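Local coordinates for protein alginate lyase (Chitinophaga sp. MD30, PDB 6KCW) that cleaves the polysaccharide alginate as a lyase of polysaccharide lyase family 36 and carries a bound calcium ion, at residues G21-A24 / N29-G32; L45-L50 / G58-N63; V78-Q83 / G90-G95; K207-H212 / D233-R238. All blocks are in the same frame, centred on the assembly; numbering follows the deposited sequence.

Contact 1: G21-A24 / N29-G32; sequences GNAA and NAGG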
loop_
_atom_site.group_PDB
_atom_site.type_symbol
_atom_site.label_atom_id
_atom_site.label_comp_id
_atom_site.label_asym_id
_atom_site.label_seq_id
_atom_site.Cartn_x
_atom_site.Cartn_y
_atom_site.Cartn_z
ATOM N N GLY A 21 -3.219 -17.621 10.489
ATOM C CA GLY A 21 -3.967 -18.596 9.711
ATOM C C GLY A 21 -5.185 -18.009 9.018
ATOM O O GLY A 21 -5.497 -18.379 7.884
ATOM N N ASN A 22 -5.896 -17.096 9.690
ATOM C CA ASN A 22 -7.013 -16.398 9.053
ATOM C C ASN A 22 -6.542 -15.642 7.811
ATOM O O ASN A 22 -7.130 -15.765 6.729
ATOM C CB ASN A 22 -7.669 -15.426 10.040
ATOM C CG ASN A 22 -8.275 -16.123 11.262
ATOM O OD1 ASN A 22 -8.208 -15.608 12.381
ATOM N ND2 ASN A 22 -8.869 -17.292 11.049
ATOM N N ALA A 23 -5.467 -14.857 7.961
ATOM C CA ALA A 23 -4.914 -14.080 6.851
ATOM C C ALA A 23 -4.462 -14.977 5.708
ATOM O O ALA A 23 -4.793 -14.731 4.539
ATOM C CB ALA A 23 -3.749 -13.218 7.339
ATOM N N ALA A 24 -3.696 -16.021 6.023
ATOM C CA ALA A 24 -3.270 -16.953 4.986
ATOM C C ALA A 24 -4.471 -17.602 4.309
ATOM O O ALA A 24 -4.473 -17.808 3.089
ATOM C CB ALA A 24 -2.342 -18.011 5.581
ATOM N N ASN A 29 -1.971 -16.384 0.918
ATOM C CA ASN A 29 -0.651 -16.413 1.470
ATOM C C ASN A 29 -0.401 -15.068 2.108
ATOM O O ASN A 29 -0.956 -14.112 1.664
ATOM C CB ASN A 29 0.399 -16.833 0.434
ATOM C CG ASN A 29 0.599 -15.825 -0.653
ATOM O OD1 ASN A 29 1.352 -14.903 -0.501
ATOM N ND2 ASN A 29 -0.051 -16.023 -1.759
ATOM N N ALA A 30 0.408 -15.022 3.161
ATOM C CA ALA A 30 0.733 -13.797 3.909
ATOM C C ALA A 30 1.930 -14.096 4.773
ATOM O O ALA A 30 1.775 -14.509 5.896
ATOM C CB ALA A 30 -0.431 -13.410 4.783
ATOM N N GLY A 31 3.133 -13.874 4.272
ATOM C CA GLY A 31 4.320 -14.319 4.976
ATOM C C GLY A 31 5.018 -13.352 5.912
ATOM O O GLY A 31 6.231 -13.471 6.132
ATOM N N GLY A 32 4.289 -12.396 6.479
ATOM C CA GLY A 32 4.909 -11.525 7.458
ATOM C C GLY A 32 4.006 -11.219 8.629
ATOM O O GLY A 32 4.342 -10.403 9.497
#
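Ala23 and Ala30 meet methyl to methyl, CB to CB at 4.2 Å, and this is the apolar touch that joins the helix to the chain leaving it. Ala30 supplies the better-directed half: its CB points toward the helix and also comes within 4.4 Å of the backbone N of Ala24. The backbones are nearest one residue earlier, where Ala24 CA and Asn29 CA are 4.4 Å apart. There the carbonyl O of Ala24 faces Asn29 N at 3.6 Å, and no hydrogen bond crosses between the two segments. The helix, residues 20-27, is one of only two in a chain whose regular structure is chiefly strand, consistent with a β-sandwich of the concanavalin clan. Asn29 and Ala30 leave it extended; the two glycines then turn the loop on its way to strand 38-41.

The side chain of Asn29 can be followed outward. Its CB points away from residues 21-24, whose nearest atom, Ala24 O, is 5.6 Å from Asn29 CB. With CG placed between the backbone N and the carbonyl carbon (chi1 68°), the amide continues in that outward direction, and the side chain packs on Pro3 and Ile64. Both ends of the amide are occupied: OD1 is hydrogen-bonded to the backbone N of Asp65, and ND2 to the carbonyl of Ala1, so a single side chain ties the loop to strand 60-69 and to the start of the chain. Two partners of opposite polarity settle which end is oxygen and restrain its rotation. Ala23 also touches Tyr18 and Trp33, while Ala30 reaches Ser62.

Contact 2: L45-L50 / G58-N63; sequences LRVTLL and GGLISN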
loop_
_atom_site.group_PDB
_atom_site.type_symbol
_atom_site.label_atom_id
_atom_site.label_comp_id
_atom_site.label_asym_id
_atom_site.label_seq_id
_atom_site.Cartn_x
_atom_site.Cartn_y
_atom_site.Cartn_z
ATOM N N LEU A 45 -10.981 -4.780 9.345
ATOM C CA LEU A 45 -9.660 -5.205 9.790
ATOM C C LEU A 45 -8.927 -4.014 10.396
ATOM O O LEU A 45 -8.605 -3.048 9.695
ATOM C CB LEU A 45 -8.869 -5.802 8.629
ATOM C CG LEU A 45 -7.390 -6.134 8.823
ATOM C CD1 LEU A 45 -7.122 -6.911 10.118
ATOM C CD2 LEU A 45 -6.907 -6.915 7.614
ATOM N N ARG A 46 -8.654 -4.091 11.691
ATOM C CA ARG A 46 -7.864 -3.082 12.382
ATOM C C ARG A 46 -6.422 -3.547 12.480
ATOM O O ARG A 46 -6.149 -4.641 12.990
ATOM C CB ARG A 46 -8.409 -2.805 13.777
ATOM C CG ARG A 46 -7.720 -1.655 14.477
ATOM C CD ARG A 46 -8.148 -1.627 15.936
ATOM N NE ARG A 46 -7.587 -2.756 16.670
ATOM C CZ ARG A 46 -8.021 -3.160 17.863
ATOM N NH1 ARG A 46 -9.044 -2.539 18.461
ATOM N NH2 ARG A 46 -7.441 -4.198 18.459
ATOM N N VAL A 47 -5.508 -2.712 12.001
ATOM C CA VAL A 47 -4.076 -2.928 12.148
ATOM C C VAL A 47 -3.545 -1.961 13.198
ATOM O O VAL A 47 -3.933 -0.787 13.229
ATOM C CB VAL A 47 -3.348 -2.761 10.799
ATOM C CG1 VAL A 47 -1.833 -2.841 10.988
ATOM C CG2 VAL A 47 -3.815 -3.831 9.814
ATOM N N THR A 48 -2.659 -2.449 14.061
ATOM C CA THR A 48 -2.068 -1.635 15.118
ATOM C C THR A 48 -0.682 -1.149 14.714
ATOM O O THR A 48 0.154 -1.940 14.263
ATOM C CB THR A 48 -1.957 -2.414 16.435
ATOM O OG1 THR A 48 -3.257 -2.834 16.864
ATOM C CG2 THR A 48 -1.357 -1.531 17.516
ATOM N N LEU A 49 -0.435 0.146 14.888
ATOM C CA LEU A 49 0.915 0.696 14.863
ATOM C C LEU A 49 1.320 1.005 16.301
ATOM O O LEU A 49 0.724 1.881 16.941
ATOM C CB LEU A 49 1.001 1.952 14.000
ATOM C CG LEU A 49 0.531 1.865 12.544
ATOM C CD1 LEU A 49 0.541 3.244 11.902
ATOM C CD2 LEU A 49 1.382 0.887 11.760
ATOM N N LEU A 50 2.331 0.290 16.804
ATOM C CA LEU A 50 2.740 0.445 18.193
ATOM C C LEU A 50 3.603 1.681 18.391
ATOM O O LEU A 50 4.398 2.071 17.529
ATOM C CB LEU A 50 3.497 -0.783 18.704
ATOM C CG LEU A 50 2.960 -2.189 18.475
ATOM C CD1 LEU A 50 4.018 -3.205 18.807
ATOM C CD2 LEU A 50 1.732 -2.416 19.324
ATOM N N GLY A 58 6.782 -2.216 14.603
ATOM C CA GLY A 58 5.596 -1.651 15.216
ATOM C C GLY A 58 4.338 -1.789 14.396
ATOM O O GLY A 58 3.251 -1.472 14.887
ATOM N N GLY A 59 4.455 -2.263 13.155
ATOM C CA GLY A 59 3.335 -2.314 12.242
ATOM C C GLY A 59 3.143 -3.708 11.675
ATOM O O GLY A 59 3.530 -4.708 12.272
ATOM N N LEU A 60 2.549 -3.757 10.486
ATOM C CA LEU A 60 2.258 -5.020 9.823
ATOM C C LEU A 60 2.596 -4.875 8.348
ATOM O O LEU A 60 1.984 -4.066 7.639
ATOM C CB LEU A 60 0.793 -5.418 10.033
ATOM C CG LEU A 60 0.243 -6.569 9.184
ATOM C CD1 LEU A 60 0.840 -7.884 9.620
ATOM C CD2 LEU A 60 -1.267 -6.631 9.266
ATOM N N ILE A 61 3.572 -5.656 7.895
ATOM C CA ILE A 61 4.189 -5.498 6.577
ATOM C C ILE A 61 4.180 -6.872 5.916
ATOM O O ILE A 61 5.046 -7.711 6.200
ATOM C CB ILE A 61 5.614 -4.942 6.660
ATOM C CG1 ILE A 61 5.641 -3.595 7.383
ATOM C CG2 ILE A 61 6.235 -4.822 5.258
ATOM C CD1 ILE A 61 7.017 -2.925 7.305
ATOM N N SER A 62 3.200 -7.113 5.044
ATOM C CA SER A 62 3.062 -8.403 4.386
ATOM C C SER A 62 3.001 -8.208 2.879
ATOM O O SER A 62 2.404 -7.247 2.389
ATOM C CB SER A 62 1.808 -9.155 4.873
ATOM O OG SER A 62 1.839 -10.521 4.481
ATOM N N ASN A 63 3.637 -9.118 2.151
ATOM C CA ASN A 63 3.595 -9.148 0.699
ATOM C C ASN A 63 2.816 -10.384 0.286
ATOM O O ASN A 63 3.249 -11.506 0.553
ATOM C CB ASN A 63 5.010 -9.167 0.119
ATOM C CG ASN A 63 5.857 -8.040 0.654
ATOM O OD1 ASN A 63 5.450 -6.882 0.600
ATOM N ND2 ASN A 63 7.033 -8.369 1.200
#
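The carbonyl O of Gly58 accepts the hydrogen bond that joins the two segments, from Leu50 N at 2.8 Å. The bond is nearly straight at hydrogen (163°). The same oxygen takes a CA-H contact from Leu49 CA at 3.2 Å, and Leu50 CG rests 3.7 Å from it, so groups of both Leu49 and Leu50 lie against it. The nearby pair Thr48 O and Gly58 O, also 3.2 Å apart, consists of two acceptors and adds no bond.

Beyond this link the contact is apolar. Leu49 bends its end inward until CD2 lies 3.8 Å from Gly59 CA; a CB on that glycine would fall only about 3.1 Å from the methyl, so a side chain here would crowd Leu49 CD2. Strand 44-49 belongs to the nine-stranded sheet, between strands 38-41 and 228-241, whereas strand 60-69 lies in the six-stranded one. The chain therefore passes from one layer of a β-sandwich to the other through the short helix 55-58, and the two segments touch as it arrives.

Further along, Val47 and Leu60 point toward each other and their side chains cross at about a right angle. Because Val47 holds CG1 anti to its own N (chi1 174°) and CG2 anti to the carbonyl carbon, its branches divide the task: CG1 meets Leu60 CB and CG2 meets Leu60 CD2, each at 3.8 Å. Phe211 and Tyr232 also border Val47, and Trp33 touches Leu60.

Contact 3: V78-Q83 / G90-G95; sequences VRFHSQ and GKVGFG. With PO4 (phosphate ion), chain B.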
loop_
_atom_site.group_PDB
_atom_site.type_symbol
_atom_site.label_atom_id
_atom_site.label_comp_id
_atom_site.label_asym_id
_atom_site.label_seq_id
_atom_site.Cartn_x
_atom_site.Cartn_y
_atom_site.Cartn_z
ATOM N N VAL A 78 -10.435 2.534 3.776
ATOM C CA VAL A 78 -9.486 2.750 4.852
ATOM C C VAL A 78 -9.979 3.918 5.685
ATOM O O VAL A 78 -10.542 4.881 5.154
ATOM C CB VAL A 78 -8.061 2.986 4.310
ATOM C CG1 VAL A 78 -8.058 4.090 3.270
ATOM C CG2 VAL A 78 -7.116 3.298 5.457
ATOM N N ARG A 79 -9.821 3.798 7.002
ATOM C CA ARG A 79 -10.238 4.810 7.959
ATOM C C ARG A 79 -9.182 4.893 9.047
ATOM O O ARG A 79 -8.778 3.862 9.595
ATOM C CB ARG A 79 -11.599 4.457 8.570
ATOM C CG ARG A 79 -12.389 5.640 9.111
ATOM C CD ARG A 79 -12.997 5.310 10.467
ATOM N NE ARG A 79 -13.477 3.935 10.533
ATOM C CZ ARG A 79 -13.496 3.214 11.649
ATOM N NH1 ARG A 79 -13.041 3.742 12.786
ATOM N NH2 ARG A 79 -13.945 1.963 11.627
ATOM N N PHE A 80 -8.718 6.103 9.345
ATOM C CA PHE A 80 -7.834 6.288 10.484
ATOM C C PHE A 80 -8.671 6.389 11.748
ATOM O O PHE A 80 -9.775 6.942 11.737
ATOM C CB PHE A 80 -6.971 7.537 10.319
ATOM C CG PHE A 80 -5.926 7.403 9.264
ATOM C CD1 PHE A 80 -6.206 7.740 7.943
ATOM C CD2 PHE A 80 -4.653 6.941 9.588
ATOM C CE1 PHE A 80 -5.242 7.609 6.969
ATOM C CE2 PHE A 80 -3.684 6.804 8.622
ATOM C CZ PHE A 80 -3.970 7.142 7.312
ATOM N N HIS A 81 -8.145 5.832 12.832
ATOM C CA HIS A 81 -8.839 5.827 14.101
ATOM C C HIS A 81 -9.197 7.250 14.531
ATOM O O HIS A 81 -8.677 8.244 14.020
ATOM C CB HIS A 81 -7.975 5.150 15.158
ATOM C CG HIS A 81 -8.633 5.028 16.495
ATOM N ND1 HIS A 81 -8.487 5.977 17.483
ATOM C CD2 HIS A 81 -9.438 4.068 17.008
ATOM C CE1 HIS A 81 -9.171 5.603 18.550
ATOM N NE2 HIS A 81 -9.758 4.450 18.286
ATOM N N SER A 82 -10.097 7.326 15.511
ATOM C CA SER A 82 -10.631 8.608 15.957
ATOM C C SER A 82 -9.537 9.512 16.508
ATOM O O SER A 82 -9.502 10.711 16.208
ATOM C CB SER A 82 -11.713 8.370 17.013
ATOM O OG SER A 82 -12.488 9.536 17.212
ATOM N N GLN A 83 -8.648 8.962 17.330
ATOM C CA GLN A 83 -7.516 9.702 17.877
ATOM C C GLN A 83 -6.203 9.225 17.284
ATOM O O GLN A 83 -5.203 9.105 17.989
ATOM C CB GLN A 83 -7.450 9.581 19.396
ATOM C CG GLN A 83 -8.438 10.435 20.132
ATOM C CD GLN A 83 -9.558 9.607 20.667
ATOM O OE1 GLN A 83 -9.350 8.739 21.522
ATOM N NE2 GLN A 83 -10.762 9.841 20.155
ATOM N N GLY A 90 3.495 7.474 7.057
ATOM C CA GLY A 90 3.865 6.085 6.898
ATOM C C GLY A 90 3.099 5.489 5.737
ATOM O O GLY A 90 2.379 6.191 5.026
ATOM N N LYS A 91 3.251 4.177 5.579
ATOM C CA LYS A 91 2.582 3.427 4.521
ATOM C C LYS A 91 1.206 2.940 4.994
ATOM O O LYS A 91 1.000 2.639 6.173
ATOM C CB LYS A 91 3.452 2.240 4.078
ATOM C CG LYS A 91 4.632 2.575 3.134
ATOM C CD LYS A 91 5.610 3.590 3.744
ATOM C CE LYS A 91 6.900 3.746 2.949
ATOM N NZ LYS A 91 7.629 4.929 3.476
ATOM N N VAL A 92 0.266 2.850 4.053
ATOM C CA VAL A 92 -1.120 2.503 4.360
ATOM C C VAL A 92 -1.713 1.765 3.166
ATOM O O VAL A 92 -1.365 2.030 2.019
ATOM C CB VAL A 92 -1.945 3.770 4.711
ATOM C CG1 VAL A 92 -1.987 4.740 3.531
ATOM C CG2 VAL A 92 -3.353 3.407 5.166
ATOM N N GLY A 93 -2.602 0.816 3.444
ATOM C CA GLY A 93 -3.417 0.205 2.408
ATOM C C GLY A 93 -2.673 -0.753 1.488
ATOM O O GLY A 93 -1.535 -1.134 1.708
ATOM N N PHE A 94 -3.359 -1.114 0.413
ATOM C CA PHE A 94 -2.963 -2.202 -0.466
ATOM C C PHE A 94 -2.405 -1.652 -1.770
ATOM O O PHE A 94 -3.034 -0.806 -2.411
ATOM C CB PHE A 94 -4.159 -3.117 -0.733
ATOM C CG PHE A 94 -4.628 -3.860 0.495
ATOM C CD1 PHE A 94 -5.466 -3.251 1.408
ATOM C CD2 PHE A 94 -4.206 -5.158 0.738
ATOM C CE1 PHE A 94 -5.890 -3.931 2.540
ATOM C CE2 PHE A 94 -4.624 -5.846 1.863
ATOM C CZ PHE A 94 -5.459 -5.235 2.773
ATOM N N GLY A 95 -1.214 -2.125 -2.143
ATOM C CA GLY A 95 -0.582 -1.754 -3.387
ATOM C C GLY A 95 0.003 -2.946 -4.120
ATOM O O GLY A 95 -0.358 -4.095 -3.851
HETATM P P PO4 B . 10.875 3.557 1.967
HETATM O O1 PO4 B . 10.094 2.281 2.152
HETATM O O2 PO4 B . 12.259 3.380 2.554
HETATM O O3 PO4 B . 10.241 4.699 2.728
HETATM O O4 PO4 B . 11.012 3.866 0.468
#
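Val78 and Val92 share one rotamer, chi1 53° and 62°: each places CG1 in the crowded position between backbone N and carbonyl carbon and CG2 opposite the N. That turns the two CG2 methyls onto each other at 3.8 Å, the side chains crossing at about a right angle. Val92 CG2 also lies 4.4 Å from Phe80 CZ, approaching the ring obliquely.

Lys91, one residue before Val92, serves a different neighbourhood. Its chain bends at chi2 (58°) and then runs extended, delivering NZ to phosphate O3 at 2.7 Å. NZ is hydrogen-bonded to Gly216 O as well and lies in cation-pi contact with Tyr133; Tyr133 OH and Arg117 NH2 hold the same phosphate. With a leucine here, O3 of the phosphate and the Gly216 carbonyl would probably lose this donor, and the Tyr133 ring its cation.

The phosphate probably comes from the crystallisation liquor, so it marks an anion-binding spot and not a proven substrate site. Val92 points in between the sheets and its neighbour Lys91 to the other face of the strand, the alternation expected of a β-sandwich, where strands 71-80 and 89-92 belong to different layers.

Contact 4: K207-H212 / D233-R238; sequences KNMTFH and DNLVLR. With CA (calcium ion), chain C.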
loop_
_atom_site.group_PDB
_atom_site.type_symbol
_atom_site.label_atom_id
_atom_site.label_comp_id
_atom_site.label_asym_id
_atom_site.label_seq_id
_atom_site.Cartn_x
_atom_site.Cartn_y
_atom_site.Cartn_z
ATOM N N LYS A 207 3.943 -8.905 -9.505
ATOM C CA LYS A 207 4.213 -10.178 -8.865
ATOM C C LYS A 207 3.487 -10.368 -7.545
ATOM O O LYS A 207 3.098 -11.493 -7.229
ATOM C CB LYS A 207 5.720 -10.348 -8.642
ATOM C CG LYS A 207 6.462 -10.786 -9.896
ATOM C CD LYS A 207 7.941 -10.922 -9.638
ATOM C CE LYS A 207 8.565 -11.899 -10.629
ATOM N NZ LYS A 207 8.258 -11.549 -12.057
ATOM N N ASN A 208 3.292 -9.315 -6.756
ATOM C CA ASN A 208 2.542 -9.525 -5.537
ATOM C C ASN A 208 1.878 -8.232 -5.089
ATOM O O ASN A 208 2.225 -7.134 -5.533
ATOM C CB ASN A 208 3.424 -10.164 -4.438
ATOM C CG ASN A 208 4.592 -9.308 -3.997
ATOM O OD1 ASN A 208 4.448 -8.116 -3.730
ATOM N ND2 ASN A 208 5.752 -9.939 -3.860
ATOM N N MET A 209 0.871 -8.398 -4.234
ATOM C CA MET A 209 0.143 -7.291 -3.635
ATOM C C MET A 209 0.763 -6.941 -2.281
ATOM O O MET A 209 1.004 -7.825 -1.449
ATOM C CB MET A 209 -1.339 -7.654 -3.489
ATOM C CG MET A 209 -2.152 -6.612 -2.759
ATOM S SD MET A 209 -3.850 -7.096 -2.411
ATOM C CE MET A 209 -3.627 -8.447 -1.264
ATOM N N THR A 210 1.044 -5.657 -2.075
ATOM C CA THR A 210 1.602 -5.181 -0.823
ATOM C C THR A 210 0.488 -4.773 0.124
ATOM O O THR A 210 -0.473 -4.111 -0.271
ATOM C CB THR A 210 2.527 -3.987 -1.044
ATOM O OG1 THR A 210 1.785 -2.906 -1.616
ATOM C CG2 THR A 210 3.695 -4.353 -1.972
ATOM N N PHE A 211 0.624 -5.170 1.382
ATOM C CA PHE A 211 -0.266 -4.737 2.462
ATOM C C PHE A 211 0.641 -4.170 3.545
ATOM O O PHE A 211 1.027 -4.872 4.485
ATOM C CB PHE A 211 -1.134 -5.877 2.973
ATOM C CG PHE A 211 -2.072 -5.469 4.068
ATOM C CD1 PHE A 211 -2.538 -4.162 4.146
ATOM C CD2 PHE A 211 -2.483 -6.384 5.034
ATOM C CE1 PHE A 211 -3.399 -3.781 5.161
ATOM C CE2 PHE A 211 -3.345 -6.009 6.051
ATOM C CZ PHE A 211 -3.798 -4.705 6.118
ATOM N N HIS A 212 1.004 -2.901 3.392
ATOM C CA HIS A 212 1.968 -2.254 4.272
ATOM C C HIS A 212 1.250 -1.231 5.141
ATOM O O HIS A 212 0.631 -0.293 4.618
ATOM C CB HIS A 212 3.093 -1.602 3.465
ATOM C CG HIS A 212 3.982 -2.588 2.771
ATOM N ND1 HIS A 212 5.139 -2.221 2.127
ATOM C CD2 HIS A 212 3.879 -3.930 2.621
ATOM C CE1 HIS A 212 5.711 -3.291 1.606
ATOM N NE2 HIS A 212 4.963 -4.340 1.886
ATOM N N ASP A 233 -11.335 -2.279 4.973
ATOM C CA ASP A 233 -12.549 -3.032 4.691
ATOM C C ASP A 233 -12.709 -3.200 3.185
ATOM O O ASP A 233 -12.179 -2.413 2.389
ATOM C CB ASP A 233 -13.781 -2.331 5.272
ATOM C CG ASP A 233 -14.917 -3.289 5.565
ATOM O OD1 ASP A 233 -14.882 -4.425 5.040
ATOM O OD2 ASP A 233 -15.835 -2.899 6.324
ATOM N N ASN A 234 -13.445 -4.249 2.807
ATOM C CA ASN A 234 -14.003 -4.384 1.462
ATOM C C ASN A 234 -12.920 -4.459 0.388
ATOM O O ASN A 234 -12.989 -3.776 -0.638
ATOM C CB ASN A 234 -14.974 -3.238 1.172
ATOM C CG ASN A 234 -16.168 -3.239 2.108
ATOM O OD1 ASN A 234 -16.798 -4.271 2.312
ATOM N ND2 ASN A 234 -16.473 -2.086 2.692
ATOM N N LEU A 235 -11.930 -5.324 0.610
ATOM C CA LEU A 235 -10.824 -5.477 -0.324
ATOM C C LEU A 235 -11.258 -6.306 -1.524
ATOM O O LEU A 235 -11.678 -7.456 -1.368
ATOM C CB LEU A 235 -9.632 -6.143 0.360
ATOM C CG LEU A 235 -8.510 -6.500 -0.626
ATOM C CD1 LEU A 235 -7.832 -5.250 -1.190
ATOM C CD2 LEU A 235 -7.497 -7.425 0.006
ATOM N N VAL A 236 -11.134 -5.740 -2.722
ATOM C CA VAL A 236 -11.413 -6.457 -3.965
ATOM C C VAL A 236 -10.170 -6.368 -4.839
ATOM O O VAL A 236 -9.770 -5.276 -5.260
ATOM C CB VAL A 236 -12.649 -5.914 -4.694
ATOM C CG1 VAL A 236 -12.893 -6.712 -5.962
ATOM C CG2 VAL A 236 -13.866 -5.988 -3.785
ATOM N N LEU A 237 -9.553 -7.511 -5.104
ATOM C CA LEU A 237 -8.370 -7.597 -5.946
ATOM C C LEU A 237 -8.721 -8.345 -7.219
ATOM O O LEU A 237 -9.457 -9.333 -7.178
ATOM C CB LEU A 237 -7.229 -8.316 -5.209
ATOM C CG LEU A 237 -5.959 -8.707 -5.956
ATOM C CD1 LEU A 237 -4.996 -7.549 -5.980
ATOM C CD2 LEU A 237 -5.292 -9.905 -5.305
ATOM N N ARG A 238 -8.184 -7.894 -8.353
ATOM C CA ARG A 238 -8.477 -8.575 -9.611
ATOM C C ARG A 238 -7.316 -8.474 -10.589
ATOM O O ARG A 238 -6.910 -7.370 -10.975
ATOM C CB ARG A 238 -9.746 -8.019 -10.247
ATOM C CG ARG A 238 -10.219 -8.859 -11.397
ATOM C CD ARG A 238 -11.622 -8.484 -11.766
ATOM N NE ARG A 238 -11.667 -7.296 -12.607
ATOM C CZ ARG A 238 -11.540 -7.329 -13.929
ATOM N NH1 ARG A 238 -11.335 -8.501 -14.523
ATOM N NH2 ARG A 238 -11.609 -6.200 -14.649
HETATM CA CA CA C . -16.630 -5.441 6.476
HETATM O O HOH W 1 -18.390 -4.782 7.476
HETATM O O HOH W 2 -18.014 -4.998 4.236
#
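Around the meeting of Met209 with Leu235 and Leu237, Phe94, which also packs against Met209 SD, stacks with the ring of Phe211, and that ring meets Tyr232 edge-to-face. The ring of His212 has Thr210 CB over one face, 3.8 Å above the plane and offset toward the rim; its ND1 is hydrogen-bonded with Arg117 NH1 and its NE2 with Asn63 OD1, which together fix the ring's rotation.

Met209 itself spans the layers. Its CG is anti to the backbone N (chi1 175°) and the next torsion is extended too, so the chain runs straight to SD before bending at chi3 (66°) to turn the methyl aside. SD comes 3.8 Å from Leu237 CD1, those side chains crossing obliquely, while CE meets Leu235 CD2 tip to tip at 4.2 Å. Strand 206-215 is thereby packed against strand 228-241 of the opposing sheet, and a classic beta bulge at Lys207 and Asn208, both facing Ser97, immediately precedes the methionine.

At the start of the second segment, Asp233 turns its carboxylate to the calcium ion and grips it with both oxygens, OD1 at 2.5 Å and OD2 at 2.7 Å. Two waters, Asn9 O, Asn11 OD1 and Gly43 O complete seven ligands. The strand changes role along its length: its leucines offer only dispersion contacts to a sulfur and a methyl, whereas its aspartate gives both carboxylate oxygens to a metal, probably offsetting part of its charge, and that metal probably fastens the segments around residues 9-11 and 43 to this strand.

How the contacts relate
Contacts 2, 3 and 4 are buried between the two sheets, whereas contact 1 is a partly buried helix-to-loop join at the periphery. Its loop nevertheless reaches the sandwich, since Ala30 CA lies 3.5 Å from Ser62 OG of contact 2. Contacts 2 and 4 use neighbouring strands in both layers, 44-49 beside 228-241 and 60-69 beside 206-215; Ser62 O and Phe211 N, 2.9 Å apart, probably bond across the second pair. Contact 3 enters the same layers, with Gly95 O 2.7 Å from Thr210 N. Hydrogen bonding between paired segments appears only in contact 2; the other pairings touch through apolar groups, and the phosphate of contact 3 and calcium of contact 4 are bound by residues outside that packing.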